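Local coordinates for protein putative peptidase (Parabacteroides merdae, PDB 4L8K) that is a putative peptidase of family S41 that probably hydrolyses peptide bonds by serine-protease chemistry, at residues N135-F141 and R206-L210; D118-V123 and F144-L150; F25-K29 and H277-G281; V36-Y40 and K59-E63. All coordinates share one frame; numbering follows the deposited sequence.

Interaction 1: N135-F141 and R206-L210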
loop_
_atom_site.group_PDB
_atom_site.type_symbol
_atom_site.label_atom_id
_atom_site.label_comp_id
_atom_site.label_asym_id
_atom_site.label_seq_id
_atom_site.Cartn_x
_atom_site.Cartn_y
_atom_site.Cartn_z
ATOM N N ASN A 135 12.279 21.190 -0.128
ATOM C CA ASN A 135 12.646 21.971 -1.317
ATOM C C ASN A 135 12.254 21.208 -2.577
ATOM O O ASN A 135 11.665 21.806 -3.466
ATOM C CB ASN A 135 14.135 22.345 -1.318
ATOM C CG ASN A 135 14.526 23.337 -0.244
ATOM O OD1 ASN A 135 13.745 24.135 0.233
ATOM N ND2 ASN A 135 15.763 23.338 0.142
ATOM N N ASN A 136 12.491 19.884 -2.617
ATOM C CA ASN A 136 12.073 19.011 -3.726
ATOM C C ASN A 136 10.595 19.228 -4.057
ATOM O O ASN A 136 10.235 19.456 -5.224
ATOM C CB ASN A 136 12.281 17.524 -3.368
ATOM C CG ASN A 136 13.681 17.046 -3.265
ATOM O OD1 ASN A 136 13.940 16.091 -2.531
ATOM N ND2 ASN A 136 14.610 17.636 -4.041
ATOM N N LEU A 137 9.741 19.180 -3.003
ATOM C CA LEU A 137 8.299 19.375 -3.136
ATOM C C LEU A 137 7.968 20.790 -3.609
ATOM O O LEU A 137 7.185 20.926 -4.545
ATOM C CB LEU A 137 7.559 19.042 -1.822
ATOM C CG LEU A 137 7.466 17.554 -1.487
ATOM C CD1 LEU A 137 7.241 17.336 0.013
ATOM C CD2 LEU A 137 6.414 16.821 -2.359
ATOM N N ASP A 138 8.584 21.829 -3.005
ATOM C CA ASP A 138 8.349 23.223 -3.402
ATOM C C ASP A 138 8.708 23.474 -4.870
ATOM O O ASP A 138 7.955 24.161 -5.563
ATOM C CB ASP A 138 9.133 24.195 -2.506
ATOM C CG ASP A 138 8.527 24.419 -1.130
ATOM O OD1 ASP A 138 7.426 23.878 -0.869
ATOM O OD2 ASP A 138 9.158 25.123 -0.312
ATOM N N TYR A 139 9.824 22.893 -5.346
ATOM C CA TYR A 139 10.290 23.033 -6.732
ATOM C C TYR A 139 9.376 22.315 -7.733
ATOM O O TYR A 139 9.110 22.857 -8.812
ATOM C CB TYR A 139 11.734 22.551 -6.878
ATOM C CG TYR A 139 12.714 23.649 -6.528
ATOM C CD1 TYR A 139 12.859 24.771 -7.348
ATOM C CD2 TYR A 139 13.466 23.596 -5.360
ATOM C CE1 TYR A 139 13.717 25.815 -7.005
ATOM C CE2 TYR A 139 14.349 24.627 -5.019
ATOM C CZ TYR A 139 14.470 25.730 -5.848
ATOM O OH TYR A 139 15.344 26.735 -5.551
HETATM N N MSE A 140 8.876 21.124 -7.358
HETATM C CA MSE A 140 7.970 20.343 -8.193
HETATM C C MSE A 140 6.651 21.125 -8.346
HETATM O O MSE A 140 6.183 21.302 -9.472
HETATM C CB MSE A 140 7.789 18.917 -7.614
HETATM C CG MSE A 140 6.770 18.034 -8.355
HETATM SE SE MSE A 140 4.950 18.358 -7.683
HETATM C CE MSE A 140 5.164 17.579 -5.834
ATOM N N PHE A 141 6.105 21.641 -7.252
ATOM C CA PHE A 141 4.870 22.424 -7.273
ATOM C C PHE A 141 5.052 23.711 -8.075
ATOM O O PHE A 141 4.158 24.043 -8.861
ATOM C CB PHE A 141 4.325 22.725 -5.842
ATOM C CG PHE A 141 3.740 21.529 -5.097
ATOM C CD1 PHE A 141 2.860 20.646 -5.728
ATOM C CD2 PHE A 141 4.024 21.319 -3.751
ATOM C CE1 PHE A 141 2.311 19.555 -5.034
ATOM C CE2 PHE A 141 3.477 20.228 -3.065
ATOM C CZ PHE A 141 2.633 19.347 -3.709
ATOM N N ARG A 206 4.793 25.055 4.090
ATOM C CA ARG A 206 5.427 25.203 2.777
ATOM C C ARG A 206 4.361 25.226 1.662
ATOM O O ARG A 206 3.178 25.370 1.962
ATOM C CB ARG A 206 6.447 24.064 2.568
ATOM C CG ARG A 206 7.455 23.860 3.705
ATOM C CD ARG A 206 8.520 24.931 3.760
ATOM N NE ARG A 206 9.338 24.942 2.547
ATOM C CZ ARG A 206 10.619 24.598 2.503
ATOM N NH1 ARG A 206 11.255 24.238 3.613
ATOM N NH2 ARG A 206 11.281 24.637 1.356
ATOM N N THR A 207 4.767 25.128 0.381
ATOM C CA THR A 207 3.827 25.186 -0.757
ATOM C C THR A 207 2.803 24.033 -0.687
ATOM O O THR A 207 3.179 22.863 -0.527
ATOM C CB THR A 207 4.568 25.177 -2.097
ATOM O OG1 THR A 207 5.511 26.241 -2.089
ATOM C CG2 THR A 207 3.614 25.332 -3.294
ATOM N N ARG A 208 1.510 24.393 -0.777
ATOM C CA ARG A 208 0.424 23.422 -0.741
ATOM C C ARG A 208 -0.272 23.346 -2.106
ATOM O O ARG A 208 -0.231 24.314 -2.873
ATOM C CB ARG A 208 -0.562 23.750 0.398
ATOM C CG ARG A 208 0.014 23.386 1.786
ATOM C CD ARG A 208 -0.919 23.712 2.933
ATOM N NE ARG A 208 -1.208 25.147 3.019
ATOM C CZ ARG A 208 -2.430 25.661 3.060
ATOM N NH1 ARG A 208 -3.491 24.869 3.032
ATOM N NH2 ARG A 208 -2.602 26.970 3.148
ATOM N N TRP A 209 -0.869 22.190 -2.425
ATOM C CA TRP A 209 -1.582 22.003 -3.688
ATOM C C TRP A 209 -3.055 21.750 -3.376
ATOM O O TRP A 209 -3.422 20.683 -2.855
ATOM C CB TRP A 209 -0.966 20.870 -4.524
ATOM C CG TRP A 209 -1.569 20.731 -5.894
ATOM C CD1 TRP A 209 -2.705 20.046 -6.224
ATOM C CD2 TRP A 209 -1.050 21.265 -7.128
ATOM N NE1 TRP A 209 -2.930 20.126 -7.583
ATOM C CE2 TRP A 209 -1.927 20.863 -8.160
ATOM C CE3 TRP A 209 0.057 22.073 -7.458
ATOM C CZ2 TRP A 209 -1.720 21.218 -9.498
ATOM C CZ3 TRP A 209 0.262 22.415 -8.787
ATOM C CH2 TRP A 209 -0.607 21.969 -9.789
ATOM N N LEU A 210 -3.894 22.742 -3.681
ATOM C CA LEU A 210 -5.318 22.649 -3.377
ATOM C C LEU A 210 -6.156 22.524 -4.650
ATOM O O LEU A 210 -7.369 22.403 -4.571
ATOM C CB LEU A 210 -5.749 23.848 -2.519
ATOM C CG LEU A 210 -5.010 24.027 -1.163
ATOM C CD1 LEU A 210 -5.562 25.214 -0.396
ATOM C CD2 LEU A 210 -5.078 22.773 -0.297
HETATM O O HOH W 1 6.475 26.315 -4.798
#
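Arg206 reaches back over the side of helix 134-143 and takes hold of Asp138 and Asn135 at once. Its CB sits 3.6 Å from Asp138 OD1; the chain then bends at chi2 and again at chi3, a hook that swings CD and the guanidinium round above the carboxylate. NE comes to Asp138 OD2 at 2.9 Å, on the syn side and somewhat out of the carboxylate plane. NH2, at the tip, lands on the same oxygen, 2.7 Å from Asp138 OD2, and turns its other hydrogen to Asn135 OD1 at 2.8 Å. The grip is side-on: Asp138 OD2 and Asn135 OD1 both lie near the guanidinium plane, at its edge, with the carboxylate turned 54° against it. Asp138 OD1 takes the backbone N of Thr207 from above its own plane and also forms a salt bridge with Arg171, which in turn donates to Thr207 O. A water links Asp138 O to Thr207 OG1. Deeper in, Phe141 meets the methyl CG2 of Thr207 with its CB and Trp209 with its ring, where Trp209 CB is 3.6 Å from Phe141 CE1; the two rings are tilted by 22° and displaced from one another, with little of either facing the other. A leucine at Arg206 would probably leave Asp138 OD2 without its two donors here and Asn135 free to turn. The loop before strand 213-217 is thus pinned to the helix by charge at its partly exposed margin and by aromatic packing inside, and two arginines sharing one carboxylate would probably favour its ionised form.

Interaction 2: D118-V123 and F144-L150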
loop_
_atom_site.group_PDB
_atom_site.type_symbol
_atom_site.label_atom_id
_atom_site.label_comp_id
_atom_site.label_asym_id
_atom_site.label_seq_id
_atom_site.Cartn_x
_atom_site.Cartn_y
_atom_site.Cartn_z
ATOM N N ASP A 118 1.259 21.378 -21.274
ATOM C CA ASP A 118 1.680 21.949 -19.989
ATOM C C ASP A 118 0.509 22.273 -19.031
ATOM O O ASP A 118 0.707 23.022 -18.071
ATOM C CB ASP A 118 2.537 23.214 -20.235
ATOM C CG ASP A 118 3.796 22.931 -21.037
ATOM O OD1 ASP A 118 4.608 22.090 -20.589
ATOM O OD2 ASP A 118 3.955 23.528 -22.126
ATOM N N GLN A 119 -0.679 21.658 -19.239
ATOM C CA GLN A 119 -1.859 21.882 -18.388
ATOM C C GLN A 119 -1.889 20.960 -17.199
ATOM O O GLN A 119 -2.590 21.265 -16.223
ATOM C CB GLN A 119 -3.172 21.681 -19.171
ATOM C CG GLN A 119 -3.412 22.691 -20.316
ATOM C CD GLN A 119 -4.618 22.332 -21.169
ATOM O OE1 GLN A 119 -5.705 22.922 -21.059
ATOM N NE2 GLN A 119 -4.470 21.316 -22.001
ATOM N N ILE A 120 -1.177 19.800 -17.294
ATOM C CA ILE A 120 -1.217 18.780 -16.242
ATOM C C ILE A 120 0.181 18.429 -15.740
ATOM O O ILE A 120 1.078 18.131 -16.531
ATOM C CB ILE A 120 -1.963 17.524 -16.813
ATOM C CG1 ILE A 120 -3.492 17.839 -16.911
ATOM C CG2 ILE A 120 -1.698 16.238 -15.958
ATOM C CD1 ILE A 120 -4.257 16.889 -17.681
ATOM N N GLY A 121 0.345 18.485 -14.424
ATOM C CA GLY A 121 1.568 18.077 -13.749
ATOM C C GLY A 121 1.529 16.583 -13.465
ATOM O O GLY A 121 0.553 16.079 -12.917
ATOM N N TYR A 122 2.543 15.836 -13.883
ATOM C CA TYR A 122 2.585 14.385 -13.619
ATOM C C TYR A 122 3.783 14.069 -12.708
ATOM O O TYR A 122 4.898 14.499 -12.971
ATOM C CB TYR A 122 2.604 13.561 -14.924
ATOM C CG TYR A 122 2.852 12.072 -14.709
ATOM C CD1 TYR A 122 1.813 11.210 -14.352
ATOM C CD2 TYR A 122 4.138 11.537 -14.801
ATOM C CE1 TYR A 122 2.043 9.855 -14.113
ATOM C CE2 TYR A 122 4.383 10.187 -14.525
ATOM C CZ TYR A 122 3.333 9.348 -14.201
ATOM O OH TYR A 122 3.588 8.017 -13.962
ATOM N N VAL A 123 3.524 13.356 -11.611
ATOM C CA VAL A 123 4.569 12.909 -10.686
ATOM C C VAL A 123 4.510 11.378 -10.582
ATOM O O VAL A 123 3.441 10.810 -10.372
ATOM C CB VAL A 123 4.492 13.562 -9.255
ATOM C CG1 VAL A 123 5.656 13.116 -8.365
ATOM C CG2 VAL A 123 4.425 15.091 -9.312
ATOM N N PHE A 144 4.746 23.300 -11.704
ATOM C CA PHE A 144 3.343 23.021 -12.037
ATOM C C PHE A 144 2.392 24.180 -11.669
ATOM O O PHE A 144 1.176 23.998 -11.704
ATOM C CB PHE A 144 2.908 21.729 -11.314
ATOM C CG PHE A 144 3.644 20.455 -11.695
ATOM C CD1 PHE A 144 4.239 20.317 -12.944
ATOM C CD2 PHE A 144 3.677 19.372 -10.830
ATOM C CE1 PHE A 144 4.879 19.129 -13.301
ATOM C CE2 PHE A 144 4.295 18.176 -11.197
ATOM C CZ PHE A 144 4.876 18.057 -12.436
ATOM N N LYS A 145 2.942 25.375 -11.392
ATOM C CA LYS A 145 2.204 26.593 -11.002
ATOM C C LYS A 145 1.050 26.930 -11.974
ATOM O O LYS A 145 -0.051 27.230 -11.528
ATOM C CB LYS A 145 3.176 27.794 -10.855
ATOM C CG LYS A 145 2.548 29.154 -10.553
ATOM C CD LYS A 145 1.813 29.217 -9.188
ATOM C CE LYS A 145 0.947 30.456 -9.009
ATOM N NZ LYS A 145 -0.344 30.356 -9.749
ATOM N N GLU A 146 1.285 26.808 -13.269
ATOM C CA GLU A 146 0.312 27.139 -14.318
ATOM C C GLU A 146 -0.615 25.970 -14.702
ATOM O O GLU A 146 -1.532 26.165 -15.503
ATOM C CB GLU A 146 1.034 27.621 -15.585
ATOM C CG GLU A 146 1.875 28.868 -15.428
ATOM C CD GLU A 146 1.193 30.031 -14.733
ATOM O OE1 GLU A 146 0.031 30.366 -15.068
ATOM O OE2 GLU A 146 1.820 30.573 -13.803
ATOM N N CYS A 147 -0.353 24.763 -14.170
ATOM C CA CYS A 147 -1.141 23.562 -14.434
ATOM C C CYS A 147 -2.519 23.623 -13.737
ATOM O O CYS A 147 -2.664 24.165 -12.639
ATOM C CB CYS A 147 -0.362 22.312 -14.024
ATOM S SG CYS A 147 1.239 22.132 -14.854
ATOM N N LYS A 148 -3.515 23.061 -14.414
ATOM C CA LYS A 148 -4.938 22.890 -14.036
ATOM C C LYS A 148 -5.091 21.830 -12.922
ATOM O O LYS A 148 -5.977 21.927 -12.077
ATOM C CB LYS A 148 -5.686 22.382 -15.296
ATOM C CG LYS A 148 -6.963 23.070 -15.651
ATOM C CD LYS A 148 -7.508 22.520 -16.943
ATOM C CE LYS A 148 -9.013 22.673 -17.038
ATOM N NZ LYS A 148 -9.757 21.708 -16.182
ATOM N N GLY A 149 -4.283 20.782 -12.998
ATOM C CA GLY A 149 -4.342 19.704 -12.021
ATOM C C GLY A 149 -3.089 18.878 -11.988
ATOM O O GLY A 149 -2.193 19.072 -12.806
ATOM N N LEU A 150 -3.046 17.930 -11.039
ATOM C CA LEU A 150 -1.903 17.082 -10.782
ATOM C C LEU A 150 -2.263 15.619 -10.798
ATOM O O LEU A 150 -3.292 15.217 -10.259
ATOM C CB LEU A 150 -1.313 17.453 -9.396
ATOM C CG LEU A 150 -0.093 16.645 -8.866
ATOM C CD1 LEU A 150 1.192 17.183 -9.458
ATOM C CD2 LEU A 150 0.010 16.751 -7.377
#
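The carbonyl oxygen of Gln119 takes the backbone N of Lys148 at 2.7 Å, the shorter of the two hydrogen bonds that join these segments. CB of Cys147 and CB of Lys148 both press close to the same oxygen. Two residues on, Gly121 N reaches Gly149 O at 3.1 Å, nearly straight at 166° and in the carbonyl plane. Here strands 120-125 and 149-153 begin to pair in parallel, Ile120 beside Gly149 and Gly121 beside Leu150, as the two strands of a beta-alpha-beta crossover whose connection is helix 134-143. A type I turn from Phe144 to Cys147 brings the chain back from that helix, and a classic beta bulge at Gln119 and Ile120 faces Leu115 on the neighbouring strand. Phe144 lies flat over Gly121: Gly121 CA stands 3.4 Å from the ring centroid, almost on the normal, a CH-pi contact. The ring occupies the place a CB on Gly121 would take. Phe144 CG lies beside its backbone N (chi1 -62°), which turns the ring over the strand. Its CE2 meets Val123 CG2 edge-on at 3.6 Å, and the same methyl touches Leu150 CD1 at 3.9 Å. Ile120 points to the other face, against Ile307 and Leu310 of helix 301-311.

Interaction 3: F25-K29 and H277-G281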
loop_
_atom_site.group_PDB
_atom_site.type_symbol
_atom_site.label_atom_id
_atom_site.label_comp_id
_atom_site.label_asym_id
_atom_site.label_seq_id
_atom_site.Cartn_x
_atom_site.Cartn_y
_atom_site.Cartn_z
ATOM N N PHE A 25 -6.017 -10.478 12.035
ATOM C CA PHE A 25 -7.159 -10.487 11.134
ATOM C C PHE A 25 -7.915 -11.800 11.010
ATOM O O PHE A 25 -8.608 -11.990 10.008
ATOM C CB PHE A 25 -6.683 -9.998 9.746
ATOM C CG PHE A 25 -5.986 -8.655 9.846
ATOM C CD1 PHE A 25 -6.713 -7.489 10.106
ATOM C CD2 PHE A 25 -4.598 -8.570 9.793
ATOM C CE1 PHE A 25 -6.064 -6.250 10.238
ATOM C CE2 PHE A 25 -3.948 -7.343 9.970
ATOM C CZ PHE A 25 -4.685 -6.188 10.177
ATOM N N PHE A 26 -7.916 -12.631 12.062
ATOM C CA PHE A 26 -8.640 -13.914 12.071
ATOM C C PHE A 26 -10.158 -13.770 11.810
ATOM O O PHE A 26 -10.729 -14.623 11.133
ATOM C CB PHE A 26 -8.415 -14.671 13.393
ATOM C CG PHE A 26 -7.078 -15.356 13.489
ATOM C CD1 PHE A 26 -6.674 -16.269 12.521
ATOM C CD2 PHE A 26 -6.236 -15.127 14.571
ATOM C CE1 PHE A 26 -5.442 -16.915 12.620
ATOM C CE2 PHE A 26 -5.007 -15.784 14.674
ATOM C CZ PHE A 26 -4.626 -16.684 13.705
ATOM N N ALA A 27 -10.785 -12.674 12.287
ATOM C CA ALA A 27 -12.215 -12.383 12.110
ATOM C C ALA A 27 -12.619 -12.206 10.636
ATOM O O ALA A 27 -13.798 -12.359 10.323
ATOM C CB ALA A 27 -12.591 -11.126 12.891
ATOM N N PHE A 28 -11.650 -11.921 9.739
ATOM C CA PHE A 28 -11.885 -11.692 8.316
ATOM C C PHE A 28 -11.464 -12.876 7.454
ATOM O O PHE A 28 -11.418 -12.739 6.238
ATOM C CB PHE A 28 -11.141 -10.413 7.861
ATOM C CG PHE A 28 -11.437 -9.223 8.750
ATOM C CD1 PHE A 28 -10.679 -8.979 9.889
ATOM C CD2 PHE A 28 -12.498 -8.372 8.470
ATOM C CE1 PHE A 28 -10.983 -7.920 10.740
ATOM C CE2 PHE A 28 -12.802 -7.307 9.321
ATOM C CZ PHE A 28 -12.040 -7.087 10.448
ATOM N N LYS A 29 -11.211 -14.043 8.066
ATOM C CA LYS A 29 -10.763 -15.246 7.357
ATOM C C LYS A 29 -11.772 -16.400 7.474
ATOM O O LYS A 29 -12.348 -16.607 8.540
ATOM C CB LYS A 29 -9.379 -15.703 7.878
ATOM C CG LYS A 29 -8.295 -14.607 7.888
ATOM C CD LYS A 29 -8.092 -13.954 6.507
ATOM C CE LYS A 29 -7.083 -12.845 6.509
ATOM N NZ LYS A 29 -6.592 -12.561 5.137
ATOM N N HIS A 277 -11.486 -1.346 8.363
ATOM C CA HIS A 277 -10.151 -1.887 8.104
ATOM C C HIS A 277 -9.674 -1.585 6.681
ATOM O O HIS A 277 -10.426 -1.772 5.729
ATOM C CB HIS A 277 -10.143 -3.400 8.359
ATOM C CG HIS A 277 -10.239 -3.744 9.801
ATOM N ND1 HIS A 277 -9.116 -4.045 10.537
ATOM C CD2 HIS A 277 -11.318 -3.774 10.614
ATOM C CE1 HIS A 277 -9.547 -4.256 11.766
ATOM N NE2 HIS A 277 -10.863 -4.098 11.861
ATOM N N THR A 278 -8.422 -1.102 6.550
ATOM C CA THR A 278 -7.781 -0.781 5.251
ATOM C C THR A 278 -6.726 -1.852 4.881
ATOM O O THR A 278 -6.114 -1.781 3.812
ATOM C CB THR A 278 -7.119 0.626 5.316
ATOM O OG1 THR A 278 -6.081 0.610 6.304
ATOM C CG2 THR A 278 -8.123 1.749 5.618
ATOM N N GLU A 279 -6.519 -2.845 5.780
ATOM C CA GLU A 279 -5.532 -3.915 5.638
ATOM C C GLU A 279 -5.656 -4.688 4.333
ATOM O O GLU A 279 -4.654 -5.086 3.764
ATOM C CB GLU A 279 -5.653 -4.910 6.818
ATOM C CG GLU A 279 -4.657 -6.070 6.767
ATOM C CD GLU A 279 -3.184 -5.729 6.969
ATOM O OE1 GLU A 279 -2.876 -4.636 7.508
ATOM O OE2 GLU A 279 -2.336 -6.578 6.603
ATOM N N PHE A 280 -6.890 -4.912 3.885
ATOM C CA PHE A 280 -7.196 -5.743 2.740
ATOM C C PHE A 280 -7.167 -4.963 1.436
ATOM O O PHE A 280 -7.349 -5.544 0.364
ATOM C CB PHE A 280 -8.548 -6.436 2.986
ATOM C CG PHE A 280 -8.606 -6.982 4.394
ATOM C CD1 PHE A 280 -7.797 -8.064 4.778
ATOM C CD2 PHE A 280 -9.453 -6.408 5.346
ATOM C CE1 PHE A 280 -7.841 -8.566 6.087
ATOM C CE2 PHE A 280 -9.486 -6.897 6.666
ATOM C CZ PHE A 280 -8.671 -7.967 7.026
ATOM N N GLY A 281 -6.828 -3.680 1.546
ATOM C CA GLY A 281 -6.738 -2.756 0.433
ATOM C C GLY A 281 -7.862 -1.736 0.450
ATOM O O GLY A 281 -8.889 -1.947 1.106
#
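Phe25, Phe28, His277 and Phe280 form an aromatic cluster that bridges the two loops, with no hydrogen bond between the segments. Among the ring pairs, Phe28 and His277 meet edge-to-face: CZ of Phe28 points into the imidazole face, 3.4 Å from His277 CD2, with the planes 57° apart. Phe280 meets both phenylalanines obliquely. Its tip CZ wedges between them, 3.5 Å from Phe28 CG and 3.7 Å from Phe25 CD1, and its CE2 lies over the Phe28 face toward the rim. His277 ND1 sits at the edge of the Phe25 ring, 3.8 Å from Phe25 CE1.

The aliphatic contact is a CH-pi one. Glu279 CG stands over the Phe25 face, 3.6 Å from the centroid. With CG anti to the backbone N (chi1 -180°) and a bend at chi2, the Glu279 carboxylate lies nearly parallel to that ring, 17° between planes, while OE2 is hydrogen-bonded to Ser266. Replacing Phe25 by an alanine is likely to open a gap beneath the Glu279 methylene and take away one wall of the Phe280 tip's niche.

The Glu279 side chain is about 5 Å from a bound phosphate ion, probably picked up from the crystallisation liquor. Probably held mainly by dispersion and ring electrostatics, the loop after helix 8-22 meets the loop before strand 286-287 through side chains alone, a join that depends on shape rather than on directional polar bonds.

Interaction 4: V36-Y40 and K59-E63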
loop_
_atom_site.group_PDB
_atom_site.type_symbol
_atom_site.label_atom_id
_atom_site.label_comp_id
_atom_site.label_asym_id
_atom_site.label_seq_id
_atom_site.Cartn_x
_atom_site.Cartn_y
_atom_site.Cartn_z
ATOM N N VAL A 36 -7.059 -25.501 12.073
ATOM C CA VAL A 36 -5.764 -25.438 11.387
ATOM C C VAL A 36 -4.748 -26.172 12.289
ATOM O O VAL A 36 -3.931 -26.962 11.788
ATOM C CB VAL A 36 -5.341 -23.968 11.037
ATOM C CG1 VAL A 36 -3.852 -23.870 10.720
ATOM C CG2 VAL A 36 -6.166 -23.417 9.872
ATOM N N TYR A 37 -4.845 -25.958 13.627
ATOM C CA TYR A 37 -3.971 -26.669 14.560
ATOM C C TYR A 37 -4.206 -28.190 14.458
ATOM O O TYR A 37 -3.243 -28.929 14.324
ATOM C CB TYR A 37 -4.151 -26.207 16.024
ATOM C CG TYR A 37 -3.252 -26.970 16.973
ATOM C CD1 TYR A 37 -1.948 -26.550 17.214
ATOM C CD2 TYR A 37 -3.672 -28.169 17.552
ATOM C CE1 TYR A 37 -1.088 -27.287 18.032
ATOM C CE2 TYR A 37 -2.818 -28.925 18.359
ATOM C CZ TYR A 37 -1.534 -28.469 18.612
ATOM O OH TYR A 37 -0.709 -29.206 19.429
ATOM N N ASP A 38 -5.473 -28.637 14.543
ATOM C CA ASP A 38 -5.845 -30.062 14.516
ATOM C C ASP A 38 -5.355 -30.756 13.251
ATOM O O ASP A 38 -4.830 -31.865 13.339
ATOM C CB ASP A 38 -7.364 -30.250 14.665
ATOM C CG ASP A 38 -7.926 -29.748 15.979
ATOM O OD1 ASP A 38 -7.165 -29.700 16.971
ATOM O OD2 ASP A 38 -9.129 -29.407 16.016
ATOM N N ARG A 39 -5.492 -30.093 12.088
ATOM C CA ARG A 39 -5.068 -30.661 10.807
ATOM C C ARG A 39 -3.537 -30.774 10.703
ATOM O O ARG A 39 -3.020 -31.851 10.408
ATOM C CB ARG A 39 -5.616 -29.834 9.643
ATOM C CG ARG A 39 -7.082 -30.139 9.371
ATOM C CD ARG A 39 -7.601 -29.496 8.103
ATOM N NE ARG A 39 -7.743 -28.045 8.236
ATOM C CZ ARG A 39 -7.122 -27.151 7.474
ATOM N NH1 ARG A 39 -6.308 -27.544 6.501
ATOM N NH2 ARG A 39 -7.321 -25.860 7.666
ATOM N N TYR A 40 -2.819 -29.670 10.969
ATOM C CA TYR A 40 -1.359 -29.626 10.849
ATOM C C TYR A 40 -0.649 -30.407 11.956
ATOM O O TYR A 40 0.481 -30.853 11.748
ATOM C CB TYR A 40 -0.865 -28.173 10.764
ATOM C CG TYR A 40 -1.150 -27.588 9.396
ATOM C CD1 TYR A 40 -2.411 -27.070 9.080
ATOM C CD2 TYR A 40 -0.189 -27.622 8.390
ATOM C CE1 TYR A 40 -2.692 -26.567 7.806
ATOM C CE2 TYR A 40 -0.470 -27.150 7.111
ATOM C CZ TYR A 40 -1.715 -26.602 6.832
ATOM O OH TYR A 40 -1.981 -26.104 5.585
ATOM N N LYS A 59 2.490 -23.632 4.123
ATOM C CA LYS A 59 1.113 -23.970 3.730
ATOM C C LYS A 59 0.139 -23.615 4.838
ATOM O O LYS A 59 -0.972 -23.147 4.558
ATOM C CB LYS A 59 0.983 -25.456 3.383
ATOM C CG LYS A 59 1.314 -25.757 1.945
ATOM C CD LYS A 59 1.694 -27.229 1.729
ATOM C CE LYS A 59 2.293 -27.451 0.347
ATOM N NZ LYS A 59 1.291 -27.280 -0.755
HETATM N N MSE A 60 0.571 -23.809 6.102
HETATM C CA MSE A 60 -0.204 -23.456 7.298
HETATM C C MSE A 60 -0.443 -21.960 7.348
HETATM O O MSE A 60 -1.568 -21.549 7.619
HETATM C CB MSE A 60 0.493 -23.917 8.572
HETATM C CG MSE A 60 -0.423 -23.871 9.772
HETATM SE SE MSE A 60 0.390 -24.441 11.435
HETATM C CE MSE A 60 1.417 -22.878 11.824
ATOM N N LEU A 61 0.600 -21.138 7.060
ATOM C CA LEU A 61 0.424 -19.681 7.052
ATOM C C LEU A 61 -0.458 -19.259 5.885
ATOM O O LEU A 61 -1.282 -18.372 6.054
ATOM C CB LEU A 61 1.756 -18.915 7.021
ATOM C CG LEU A 61 2.730 -19.156 8.187
ATOM C CD1 LEU A 61 3.938 -18.260 8.035
ATOM C CD2 LEU A 61 2.078 -18.888 9.560
ATOM N N ALA A 62 -0.361 -19.956 4.741
ATOM C CA ALA A 62 -1.175 -19.634 3.562
ATOM C C ALA A 62 -2.684 -19.912 3.801
ATOM O O ALA A 62 -3.513 -19.459 3.023
ATOM C CB ALA A 62 -0.667 -20.383 2.346
ATOM N N GLU A 63 -3.036 -20.590 4.903
ATOM C CA GLU A 63 -4.440 -20.836 5.280
ATOM C C GLU A 63 -5.200 -19.520 5.524
ATOM O O GLU A 63 -6.403 -19.468 5.285
ATOM C CB GLU A 63 -4.544 -21.731 6.527
ATOM C CG GLU A 63 -4.048 -23.161 6.308
ATOM C CD GLU A 63 -5.011 -24.140 5.658
ATOM O OE1 GLU A 63 -6.244 -23.907 5.704
ATOM O OE2 GLU A 63 -4.527 -25.184 5.163
#
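Glu63 is gripped by two residues of helix 33-43, Arg39 and Tyr40. The arginine comes end-on, one nitrogen to each oxygen: Arg39 NH2 lies 3.0 Å from Glu63 OE1 and Arg39 NH1 3.2 Å from Glu63 OE2. Both bonds are fairly straight, 168° and 165°. The oxygens lie near the guanidinium plane, yet the nitrogens meet them from above the carboxylate plane, the two flat groups being 61° apart. Glu63 OE2 accepts a second bond, from the Tyr40 hydroxyl at 2.7 Å, and uses its anti lone pair for it. Three donors therefore serve the two carboxylate oxygens, which probably helps keep the group ionised. Bends at chi2 of Glu63 and chi3 of Arg39 bring the two charged ends together.

The phenol is held from its face as well. Met60, a selenomethionine, lays CB over the Tyr40 ring, 3.8 Å from the centroid, and its SE comes obliquely to the same ring in a Met-aromatic contact. Val36 CG1 packs on Met60 CG at 3.6 Å. Helix 33-43 thus meets the region of helix 50-61 around Met60 and the residues that follow, and helix 8-22 packs against both, with Phe12 touching Tyr40 and Met60 and Leu15 adding to the Met60 side.

How the interactions relate
Interactions 1 and 2 are neighbours, their centres about 12 Å apart; interaction 1 lies on helix 134-143, which connects the strands 120-125 and 149-153 paired in interaction 2. They touch directly: Trp209 CH2 lies 3.3 Å from Phe144 O, and Met140 SE is 3.7 Å from Val123 CG2. Interaction 4 belongs to the N-terminal helices at the far end of the chain, with its centre about 50 Å from that of interaction 1. Interaction 3 ties the N-terminal part to the S41 region; it is about 18 Å from interaction 4 and about 35 Å from interaction 1, centre to centre. Interaction 3 lies close to a bound phosphate, which may mark a pocket.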